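Local atomic coordinates of cytochrome c, putative (Shewanella oneidensis, PDB entry 1SP3), a protein that carries eight covalently bound c-type hemes and probably works as a respiratory oxidoreductase, with tetrathionate as a likely substrate. Residues 264-269 with 280-285; 407-412 with 418-423. All coordinates share one frame; numbering follows the deposited sequence.

In the fold
The N-terminal half of the chain, rich in hemes, comes before either contact. After strand 246-251 the chain makes a loop, and contact 1 pins that loop (264-269) to the end of strand 276-281, closing a ten-residue excursion that contains strand 271-272 and its antiparallel partnership with 276-281. The chain then runs through the rest of the mixed sheet. Past strand 387-397 it reaches contact 2, which closes a five-residue loop (413-417) that begins in the short helix 411-414, at a heme attachment site. The two contacts are in series, neither nested nor crossed, with centres about 23 Å apart. They still meet: K285, at the end of contact 1, packs on R420 of contact 2.

Contact 1: 264-269 with 280-285; sequences DQYGKH and WEKMVK
K268 lies across one face of the W280 indole, the two side chains crossing at about a right angle. CB sits 3.4 Å from the centroid of the five-membered ring and only 9° off its normal, a CH-pi contact. CG rests 3.7 Å from CD2 of W280, at the fusion of the two rings. The chain bends there (chi2 -70°), which carries it on over the six-membered ring: CD lies 4.1 Å from both CZ2 and CH2 of W280, and CE comes to 3.8 Å from CZ3. The charged NZ continues past the rim. The same indole is held at its polar corner, where NE1 donates to the backbone O of H269 over 2.9 Å. At 140° the N-H points somewhat off line, and the oxygen lies a little out of the indole plane. Ring and loop are thus joined by adjacent residues, one lying on the face and the other gripping the N-H. This loop links strand 246-251 to strand 271-272, and it contains a type I beta turn from D264 to G267; the turn is closed by G267 N to D264 O, and a second backbone bond, D264 N to K268 O, spans it just beyond. W280 lies on strand 276-281, the antiparallel partner of both those strands, so the turn is folded back on the end of the hairpin 271-281. D264 brings OD2 to 3.2 Å from CB of W280, its carboxylate steeply inclined to the indole. Water 1 donates to that oxygen and accepts the backbone N-H of W280. Farther along, the phenol end of Y266 meets the aliphatic part of K282, its OH 3.5 Å from CB. Water 2, in the plane of the phenol ring, joins the Y266 hydroxyl to the backbone N of K282.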
ATOM      1  N   ASP A 264     -21.745   2.825  10.296  1.00 48.18           N
ATOM      2  CA  ASP A 264     -21.301   4.229  10.200  1.00 49.78           C
ATOM      3  C   ASP A 264     -22.406   5.177   9.737  1.00 48.02           C
ATOM      4  O   ASP A 264     -23.316   4.729   9.048  1.00 46.74           O
ATOM      5  CB  ASP A 264     -20.319   4.259   8.930  1.00 49.55           C
ATOM      6  CG  ASP A 264     -19.020   4.993   9.184  1.00 54.37           C
ATOM      7  OD1 ASP A 264     -18.996   6.243   9.195  1.00 60.03           O
ATOM      8  OD2 ASP A 264     -17.931   4.408   9.349  1.00 57.65           O
ATOM      9  N   GLN A 265     -22.213   6.489   9.941  1.00 47.81           N
ATOM     10  CA  GLN A 265     -22.792   7.528   9.026  1.00 47.62           C
ATOM     11  C   GLN A 265     -22.788   7.211   7.495  1.00 46.42           C
ATOM     12  O   GLN A 265     -23.653   7.678   6.737  1.00 45.93           O
ATOM     13  CB  GLN A 265     -22.122   8.896   9.112  1.00 47.11           C
ATOM     14  CG  GLN A 265     -21.182   9.180  10.216  1.00 53.31           C
ATOM     15  CD  GLN A 265     -20.302  10.414   9.881  1.00 59.03           C
ATOM     16  OE1 GLN A 265     -19.087  10.436  10.188  1.00 60.61           O
ATOM     17  NE2 GLN A 265     -20.913  11.428   9.232  1.00 57.28           N
ATOM     18  N   TYR A 266     -21.797   6.464   7.047  1.00 44.23           N
ATOM     19  CA  TYR A 266     -21.600   6.257   5.649  1.00 42.47           C
ATOM     20  C   TYR A 266     -21.918   4.845   5.203  1.00 42.10           C
ATOM     21  O   TYR A 266     -21.458   4.447   4.124  1.00 43.22           O
ATOM     22  CB  TYR A 266     -20.113   6.483   5.330  1.00 42.72           C
ATOM     23  CG  TYR A 266     -19.504   7.826   5.748  1.00 41.93           C
ATOM     24  CD1 TYR A 266     -18.521   7.886   6.734  1.00 43.00           C
ATOM     25  CD2 TYR A 266     -19.885   9.009   5.125  1.00 41.35           C
ATOM     26  CE1 TYR A 266     -17.939   9.116   7.119  1.00 44.07           C
ATOM     27  CE2 TYR A 266     -19.318  10.246   5.489  1.00 46.72           C
ATOM     28  CZ  TYR A 266     -18.325  10.269   6.475  1.00 47.56           C
ATOM     29  OH  TYR A 266     -17.751  11.465   6.852  1.00 53.57           O
ATOM     30  N   GLY A 267     -22.622   4.066   6.018  1.00 41.54           N
ATOM     31  CA  GLY A 267     -22.956   2.674   5.691  1.00 40.45           C
ATOM     32  C   GLY A 267     -21.803   1.684   5.753  1.00 41.36           C
ATOM     33  O   GLY A 267     -21.942   0.530   5.247  1.00 42.08           O
ATOM     34  N   LYS A 268     -20.655   2.109   6.310  1.00 39.18           N
ATOM     35  CA  LYS A 268     -19.541   1.174   6.631  1.00 38.46           C
ATOM     36  C   LYS A 268     -19.722   0.499   7.984  1.00 38.97           C
ATOM     37  O   LYS A 268     -20.068   1.120   8.971  1.00 37.91           O
ATOM     38  CB  LYS A 268     -18.161   1.858   6.700  1.00 35.84           C
ATOM     39  CG  LYS A 268     -17.784   2.740   5.522  1.00 37.68           C
ATOM     40  CD  LYS A 268     -17.541   1.758   4.257  1.00 37.05           C
ATOM     41  CE  LYS A 268     -16.735   2.363   3.178  1.00 40.49           C
ATOM     42  NZ  LYS A 268     -16.510   1.306   2.201  1.00 42.29           N
ATOM     43  N   HIS A 269     -19.305  -0.759   8.041  1.00 40.31           N
ATOM     44  CA  HIS A 269     -19.396  -1.532   9.255  1.00 40.78           C
ATOM     45  C   HIS A 269     -18.471  -1.004  10.307  1.00 37.91           C
ATOM     46  O   HIS A 269     -17.367  -0.646   9.996  1.00 37.42           O
ATOM     47  CB  HIS A 269     -19.215  -3.019   8.890  1.00 42.90           C
ATOM     48  CG  HIS A 269     -20.498  -3.634   8.402  1.00 46.74           C
ATOM     49  ND1 HIS A 269     -21.617  -3.756   9.216  1.00 51.64           N
ATOM     50  CD2 HIS A 269     -20.869  -4.085   7.179  1.00 51.14           C
ATOM     51  CE1 HIS A 269     -22.611  -4.285   8.515  1.00 54.23           C
ATOM     52  NE2 HIS A 269     -22.186  -4.488   7.278  1.00 55.61           N
ATOM     53  N   TRP A 280     -13.868   4.551  10.558  1.00 30.22           N
ATOM     54  CA  TRP A 280     -13.693   5.053   9.271  1.00 30.99           C
ATOM     55  C   TRP A 280     -13.683   6.519   9.351  1.00 32.08           C
ATOM     56  O   TRP A 280     -14.292   7.086  10.271  1.00 31.25           O
ATOM     57  CB  TRP A 280     -14.886   4.650   8.438  1.00 31.22           C
ATOM     58  CG  TRP A 280     -14.978   3.153   8.252  1.00 30.19           C
ATOM     59  CD1 TRP A 280     -15.569   2.247   9.102  1.00 26.24           C
ATOM     60  CD2 TRP A 280     -14.479   2.402   7.133  1.00 30.42           C
ATOM     61  NE1 TRP A 280     -15.424   0.979   8.579  1.00 35.13           N
ATOM     62  CE2 TRP A 280     -14.802   1.052   7.352  1.00 30.06           C
ATOM     63  CE3 TRP A 280     -13.799   2.742   5.952  1.00 31.07           C
ATOM     64  CZ2 TRP A 280     -14.467   0.027   6.424  1.00 31.29           C
ATOM     65  CZ3 TRP A 280     -13.432   1.710   5.036  1.00 33.81           C
ATOM     66  CH2 TRP A 280     -13.768   0.386   5.275  1.00 30.77           C
ATOM     67  N   GLU A 281     -12.998   7.156   8.383  1.00 33.49           N
ATOM     68  CA  GLU A 281     -12.958   8.641   8.301  1.00 31.75           C
ATOM     69  C   GLU A 281     -12.874   9.055   6.850  1.00 32.13           C
ATOM     70  O   GLU A 281     -12.267   8.352   6.004  1.00 31.59           O
ATOM     71  CB  GLU A 281     -11.797   9.223   9.069  1.00 31.35           C
ATOM     72  CG  GLU A 281     -12.036  10.670   9.502  1.00 36.37           C
ATOM     73  CD  GLU A 281     -10.822  11.374  10.127  1.00 40.09           C
ATOM     74  OE1 GLU A 281      -9.996  10.695  10.800  1.00 38.28           O
ATOM     75  OE2 GLU A 281     -10.713  12.638   9.944  1.00 39.83           O
ATOM     76  N   LYS A 282     -13.546  10.175   6.540  1.00 31.20           N
ATOM     77  CA  LYS A 282     -13.494  10.729   5.218  1.00 30.08           C
ATOM     78  C   LYS A 282     -12.847  12.159   5.324  1.00 29.28           C
ATOM     79  O   LYS A 282     -12.985  12.809   6.342  1.00 26.85           O
ATOM     80  CB  LYS A 282     -14.954  10.852   4.792  1.00 31.85           C
ATOM     81  CG  LYS A 282     -15.245  10.716   3.308  1.00 37.83           C
ATOM     82  CD  LYS A 282     -16.630  11.326   2.923  1.00 41.65           C
ATOM     83  CE  LYS A 282     -16.462  12.554   2.055  1.00 48.61           C
ATOM     84  NZ  LYS A 282     -17.585  12.630   1.054  1.00 53.54           N
ATOM     85  N   MET A 283     -12.177  12.632   4.281  1.00 28.13           N
ATOM     86  CA  MET A 283     -11.606  13.959   4.268  1.00 29.58           C
ATOM     87  C   MET A 283     -10.543  14.116   5.407  1.00 30.00           C
ATOM     88  O   MET A 283     -10.711  14.920   6.365  1.00 28.89           O
ATOM     89  CB  MET A 283     -12.731  15.026   4.253  1.00 31.68           C
ATOM     90  CG  MET A 283     -12.273  16.365   3.644  1.00 35.89           C
ATOM     91  SD  MET A 283     -11.847  16.354   1.812  1.00 46.57           S
ATOM     92  CE  MET A 283     -11.449  18.058   1.790  1.00 46.88           C
ATOM     93  N   VAL A 284      -9.464  13.296   5.297  1.00 27.75           N
ATOM     94  CA  VAL A 284      -8.568  13.057   6.404  1.00 28.75           C
ATOM     95  C   VAL A 284      -7.295  13.891   6.288  1.00 28.51           C
ATOM     96  O   VAL A 284      -6.619  13.888   5.203  1.00 29.01           O
ATOM     97  CB  VAL A 284      -8.209  11.556   6.498  1.00 28.55           C
ATOM     98  CG1 VAL A 284      -7.484  11.249   7.782  1.00 30.01           C
ATOM     99  CG2 VAL A 284      -9.499  10.697   6.466  1.00 30.90           C
ATOM    100  N   LYS A 285      -6.959  14.590   7.363  1.00 26.02           N
ATOM    101  CA  LYS A 285      -5.674  15.222   7.408  1.00 26.91           C
ATOM    102  C   LYS A 285      -4.654  14.163   7.662  1.00 28.33           C
ATOM    103  O   LYS A 285      -4.810  13.223   8.486  1.00 28.53           O
ATOM    104  CB  LYS A 285      -5.602  16.242   8.528  1.00 28.46           C
ATOM    105  CG  LYS A 285      -6.607  17.401   8.355  1.00 27.41           C
ATOM    106  CD  LYS A 285      -6.641  18.241   9.622  1.00 34.64           C
ATOM    107  CE  LYS A 285      -7.560  19.479   9.367  1.00 36.74           C
ATOM    108  NZ  LYS A 285      -8.035  20.121  10.639  1.00 42.31           N
TER
HETATM  109  O   HOH W   1     -16.522   4.726  11.419  1.00 34.59           O
HETATM  110  O   HOH W   2     -15.407  11.404   8.661  1.00 44.11           O

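Contact 2: 407-412 with 418-423; sequences QALNCN and GTRLDW. With HEC (heme c), chain J.
L409 and R420 meet by van der Waals packing: methyl CD2 of L409 sits over one face of the guanidinium, 3.6 Å from CZ, and the side chains cross at about a right angle. A bend at chi2 (-75°) turns the arginine across the leucine instead of letting it extend. The backbones come close where the O of N412 approaches CA of G418, at 3.0 Å. The polar bonds of R420 lie beyond both segments: NH1 donates to the O of P238 and bonds to the Y288 hydroxyl, while F239 adds a cation-pi contact. A methionine in place of R420 would probably leave the P238 carbonyl without this donor and strip L409 of the flat surface beneath its methyl. The heme is held covalently by C411, whose SG is bonded to CAB at 1.8 Å. Nonpolar contacts line the same heme: CH2 of W423 lies 3.6 Å from C1D, which is at the edge of the indole in its plane, and CD1 of L421 reaches CAC at 3.9 Å. L421 also sets its CB over one face of that indole. C411 and C414, both thioether-linked to this heme, and H415 behind them form the CXXCH attachment motif of c-type cytochromes, with L421 and W423 just after it packed on the same heme.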
ATOM      1  N   GLN A 407      -5.993  25.444  -2.426  1.00 37.30           N
ATOM      2  CA  GLN A 407      -6.170  24.678  -1.195  1.00 38.42           C
ATOM      3  C   GLN A 407      -4.879  24.114  -0.582  1.00 36.15           C
ATOM      4  O   GLN A 407      -4.968  23.306   0.306  1.00 35.53           O
ATOM      5  CB  GLN A 407      -7.168  23.537  -1.342  1.00 38.78           C
ATOM      6  CG  GLN A 407      -7.729  23.381  -2.665  1.00 45.35           C
ATOM      7  CD  GLN A 407      -8.899  24.263  -2.902  1.00 54.28           C
ATOM      8  OE1 GLN A 407      -9.213  24.589  -4.064  1.00 59.94           O
ATOM      9  NE2 GLN A 407      -9.564  24.677  -1.810  1.00 58.36           N
ATOM     10  N   ALA A 408      -3.719  24.568  -1.024  1.00 33.86           N
ATOM     11  CA  ALA A 408      -2.452  24.228  -0.348  1.00 32.94           C
ATOM     12  C   ALA A 408      -2.473  24.787   1.033  1.00 31.90           C
ATOM     13  O   ALA A 408      -3.093  25.815   1.234  1.00 30.92           O
ATOM     14  CB  ALA A 408      -1.215  24.774  -1.105  1.00 32.31           C
ATOM     15  N   LEU A 409      -1.816  24.090   1.980  1.00 30.03           N
ATOM     16  CA  LEU A 409      -1.680  24.607   3.319  1.00 29.93           C
ATOM     17  C   LEU A 409      -1.069  26.009   3.197  1.00 31.19           C
ATOM     18  O   LEU A 409      -0.096  26.155   2.515  1.00 29.37           O
ATOM     19  CB  LEU A 409      -0.764  23.717   4.144  1.00 29.32           C
ATOM     20  CG  LEU A 409      -1.255  22.287   4.380  1.00 26.37           C
ATOM     21  CD1 LEU A 409      -0.424  21.627   5.482  1.00 21.01           C
ATOM     22  CD2 LEU A 409      -2.796  22.447   4.771  1.00 26.93           C
ATOM     23  N   ASN A 410      -1.682  27.026   3.816  1.00 31.61           N
ATOM     24  CA  ASN A 410      -1.055  28.337   3.857  1.00 33.75           C
ATOM     25  C   ASN A 410      -0.568  28.693   5.281  1.00 32.97           C
ATOM     26  O   ASN A 410      -0.744  27.893   6.197  1.00 32.92           O
ATOM     27  CB  ASN A 410      -1.976  29.400   3.242  1.00 35.03           C
ATOM     28  CG  ASN A 410      -1.266  30.250   2.095  1.00 38.71           C
ATOM     29  OD1 ASN A 410      -0.093  30.659   2.205  1.00 40.44           O
ATOM     30  ND2 ASN A 410      -2.018  30.524   1.004  1.00 45.00           N
ATOM     31  N   CYS A 411       0.089  29.825   5.430  1.00 31.84           N
ATOM     32  CA  CYS A 411       0.805  30.197   6.639  1.00 33.02           C
ATOM     33  C   CYS A 411       0.042  29.882   7.878  1.00 34.11           C
ATOM     34  O   CYS A 411       0.631  29.315   8.769  1.00 33.71           O
ATOM     35  CB  CYS A 411       1.219  31.679   6.659  1.00 32.51           C
ATOM     36  SG  CYS A 411       1.630  32.323   4.983  1.00 30.57           S
ATOM     37  N   ASN A 412      -1.261  30.203   7.890  1.00 34.86           N
ATOM     38  CA  ASN A 412      -2.119  30.006   9.076  1.00 36.29           C
ATOM     39  C   ASN A 412      -2.628  28.580   9.334  1.00 35.62           C
ATOM     40  O   ASN A 412      -3.198  28.275  10.418  1.00 36.85           O
ATOM     41  CB  ASN A 412      -3.237  31.028   9.145  1.00 37.07           C
ATOM     42  CG  ASN A 412      -2.734  32.378   9.477  1.00 37.84           C
ATOM     43  OD1 ASN A 412      -2.444  32.667  10.609  1.00 44.44           O
ATOM     44  ND2 ASN A 412      -2.558  33.215   8.466  1.00 45.81           N
ATOM     45  N   GLY A 418      -2.784  28.007  13.685  1.00 39.12           N
ATOM     46  CA  GLY A 418      -2.712  26.719  12.961  1.00 37.19           C
ATOM     47  C   GLY A 418      -2.281  25.541  13.818  1.00 37.25           C
ATOM     48  O   GLY A 418      -1.425  25.661  14.706  1.00 38.52           O
ATOM     49  N   THR A 419      -2.850  24.375  13.545  1.00 37.31           N
ATOM     50  CA  THR A 419      -2.474  23.146  14.271  1.00 37.25           C
ATOM     51  C   THR A 419      -1.970  22.004  13.389  1.00 36.75           C
ATOM     52  O   THR A 419      -1.786  20.861  13.898  1.00 36.79           O
ATOM     53  CB  THR A 419      -3.745  22.550  14.988  1.00 38.10           C
ATOM     54  OG1 THR A 419      -4.896  22.695  14.093  1.00 41.06           O
ATOM     55  CG2 THR A 419      -4.099  23.357  16.313  1.00 39.54           C
ATOM     56  N   ARG A 420      -1.818  22.221  12.074  1.00 33.99           N
ATOM     57  CA  ARG A 420      -1.333  21.096  11.259  1.00 31.38           C
ATOM     58  C   ARG A 420      -0.103  20.384  11.877  1.00 29.74           C
ATOM     59  O   ARG A 420      -0.019  19.161  11.848  1.00 31.24           O
ATOM     60  CB  ARG A 420      -1.033  21.618   9.870  1.00 31.20           C
ATOM     61  CG  ARG A 420      -2.295  21.864   9.078  1.00 31.75           C
ATOM     62  CD  ARG A 420      -2.961  20.552   8.580  1.00 28.19           C
ATOM     63  NE  ARG A 420      -4.128  20.801   7.694  1.00 25.16           N
ATOM     64  CZ  ARG A 420      -4.507  19.948   6.716  1.00 30.33           C
ATOM     65  NH1 ARG A 420      -3.828  18.791   6.512  1.00 24.58           N
ATOM     66  NH2 ARG A 420      -5.573  20.221   5.951  1.00 30.98           N
ATOM     67  N   LEU A 421       0.867  21.115  12.427  1.00 28.50           N
ATOM     68  CA  LEU A 421       2.158  20.456  12.745  1.00 29.59           C
ATOM     69  C   LEU A 421       2.285  20.392  14.269  1.00 31.20           C
ATOM     70  O   LEU A 421       1.879  21.318  14.979  1.00 31.69           O
ATOM     71  CB  LEU A 421       3.332  21.223  12.203  1.00 28.62           C
ATOM     72  CG  LEU A 421       3.432  21.283  10.665  1.00 31.85           C
ATOM     73  CD1 LEU A 421       4.815  21.711  10.295  1.00 24.52           C
ATOM     74  CD2 LEU A 421       3.127  19.957   9.916  1.00 20.69           C
ATOM     75  N   ASP A 422       2.779  19.292  14.791  1.00 30.22           N
ATOM     76  CA  ASP A 422       2.891  19.263  16.229  1.00 31.16           C
ATOM     77  C   ASP A 422       4.294  19.686  16.475  1.00 29.01           C
ATOM     78  O   ASP A 422       5.192  18.850  16.411  1.00 27.94           O
ATOM     79  CB  ASP A 422       2.590  17.877  16.765  1.00 29.83           C
ATOM     80  CG  ASP A 422       1.118  17.492  16.535  1.00 38.59           C
ATOM     81  OD1 ASP A 422       0.161  18.342  16.855  1.00 41.49           O
ATOM     82  OD2 ASP A 422       0.846  16.339  16.044  1.00 44.52           O
ATOM     83  N   TRP A 423       4.483  20.999  16.700  1.00 27.20           N
ATOM     84  CA  TRP A 423       5.853  21.548  16.814  1.00 26.72           C
ATOM     85  C   TRP A 423       6.819  20.724  17.733  1.00 28.70           C
ATOM     86  O   TRP A 423       7.916  20.349  17.308  1.00 27.44           O
ATOM     87  CB  TRP A 423       5.787  22.996  17.246  1.00 25.35           C
ATOM     88  CG  TRP A 423       5.069  23.860  16.195  1.00 27.34           C
ATOM     89  CD1 TRP A 423       3.891  24.542  16.344  1.00 27.62           C
ATOM     90  CD2 TRP A 423       5.461  24.048  14.824  1.00 29.08           C
ATOM     91  NE1 TRP A 423       3.574  25.228  15.186  1.00 25.16           N
ATOM     92  CE2 TRP A 423       4.515  24.932  14.230  1.00 30.78           C
ATOM     93  CE3 TRP A 423       6.563  23.599  14.040  1.00 29.37           C
ATOM     94  CZ2 TRP A 423       4.640  25.389  12.892  1.00 26.61           C
ATOM     95  CZ3 TRP A 423       6.662  24.036  12.714  1.00 25.27           C
ATOM     96  CH2 TRP A 423       5.712  24.930  12.170  1.00 22.79           C
TER
HETATM   97 FE   HEC J 808       6.511  28.495   7.934  1.00 31.29          FE
HETATM   98  CHA HEC J 808       9.507  28.402   9.577  1.00 29.14           C
HETATM   99  CHB HEC J 808       6.646  31.870   7.935  1.00 31.44           C
HETATM  100  CHC HEC J 808       3.872  28.686   5.731  1.00 28.52           C
HETATM  101  CHD HEC J 808       5.851  25.277   8.492  1.00 21.01           C
HETATM  102  NA  HEC J 808       7.875  29.875   8.604  1.00 31.78           N
HETATM  103  C1A HEC J 808       9.006  29.637   9.322  1.00 29.37           C
HETATM  104  C2A HEC J 808       9.552  30.923   9.786  1.00 34.51           C
HETATM  105  C3A HEC J 808       8.756  31.892   9.324  1.00 30.68           C
HETATM  106  C4A HEC J 808       7.694  31.234   8.570  1.00 30.06           C
HETATM  107  CMA HEC J 808       8.858  33.432   9.559  1.00 32.62           C
HETATM  108  CAA HEC J 808      10.824  31.037  10.660  1.00 33.88           C
HETATM  109  CBA HEC J 808      12.028  30.813   9.741  1.00 44.19           C
HETATM  110  CGA HEC J 808      12.219  31.958   8.740  1.00 52.16           C
HETATM  111  O1A HEC J 808      12.675  33.103   9.151  1.00 53.14           O
HETATM  112  O2A HEC J 808      11.956  31.686   7.510  1.00 53.71           O
HETATM  113  NB  HEC J 808       5.443  30.000   6.981  1.00 30.99           N
HETATM  114  C1B HEC J 808       5.727  31.323   7.111  1.00 28.65           C
HETATM  115  C2B HEC J 808       4.874  32.046   6.242  1.00 33.52           C
HETATM  116  C3B HEC J 808       4.118  31.146   5.598  1.00 25.74           C
HETATM  117  C4B HEC J 808       4.466  29.865   6.077  1.00 27.78           C
HETATM  118  CMB HEC J 808       4.844  33.629   6.089  1.00 30.99           C
HETATM  119  CAB HEC J 808       3.095  31.457   4.481  1.00 30.62           C
HETATM  120  CBB HEC J 808       3.537  31.885   3.254  1.00 25.32           C
HETATM  121  NC  HEC J 808       5.087  27.281   7.259  1.00 27.12           N
HETATM  122  C1C HEC J 808       4.046  27.513   6.398  1.00 28.27           C
HETATM  123  C2C HEC J 808       3.245  26.332   6.269  1.00 24.66           C
HETATM  124  C3C HEC J 808       3.785  25.415   7.067  1.00 24.08           C
HETATM  125  C4C HEC J 808       4.961  25.981   7.701  1.00 25.79           C
HETATM  126  CMC HEC J 808       1.971  26.226   5.390  1.00 23.17           C
HETATM  127  CAC HEC J 808       3.409  23.911   7.367  1.00 31.16           C
HETATM  128  CBC HEC J 808       3.277  22.813   6.559  1.00 23.19           C
HETATM  129  ND  HEC J 808       7.520  27.044   8.972  1.00 27.32           N
HETATM  130  C1D HEC J 808       7.112  25.730   8.906  1.00 24.98           C
HETATM  131  C2D HEC J 808       8.206  24.957   9.393  1.00 22.90           C
HETATM  132  C3D HEC J 808       9.299  25.924   9.706  1.00 25.23           C
HETATM  133  C4D HEC J 808       8.799  27.207   9.411  1.00 29.47           C
HETATM  134  CMD HEC J 808       8.290  23.429   9.532  1.00 22.57           C
HETATM  135  CAD HEC J 808      10.693  25.615  10.247  1.00 23.19           C
HETATM  136  CBD HEC J 808      11.674  25.645   9.042  1.00 27.32           C
HETATM  137  CGD HEC J 808      13.032  25.349   9.597  1.00 25.32           C
HETATM  138  O1D HEC J 808      13.235  24.434  10.420  1.00 24.01           O
HETATM  139  O2D HEC J 808      13.954  26.061   9.251  1.00 35.53           O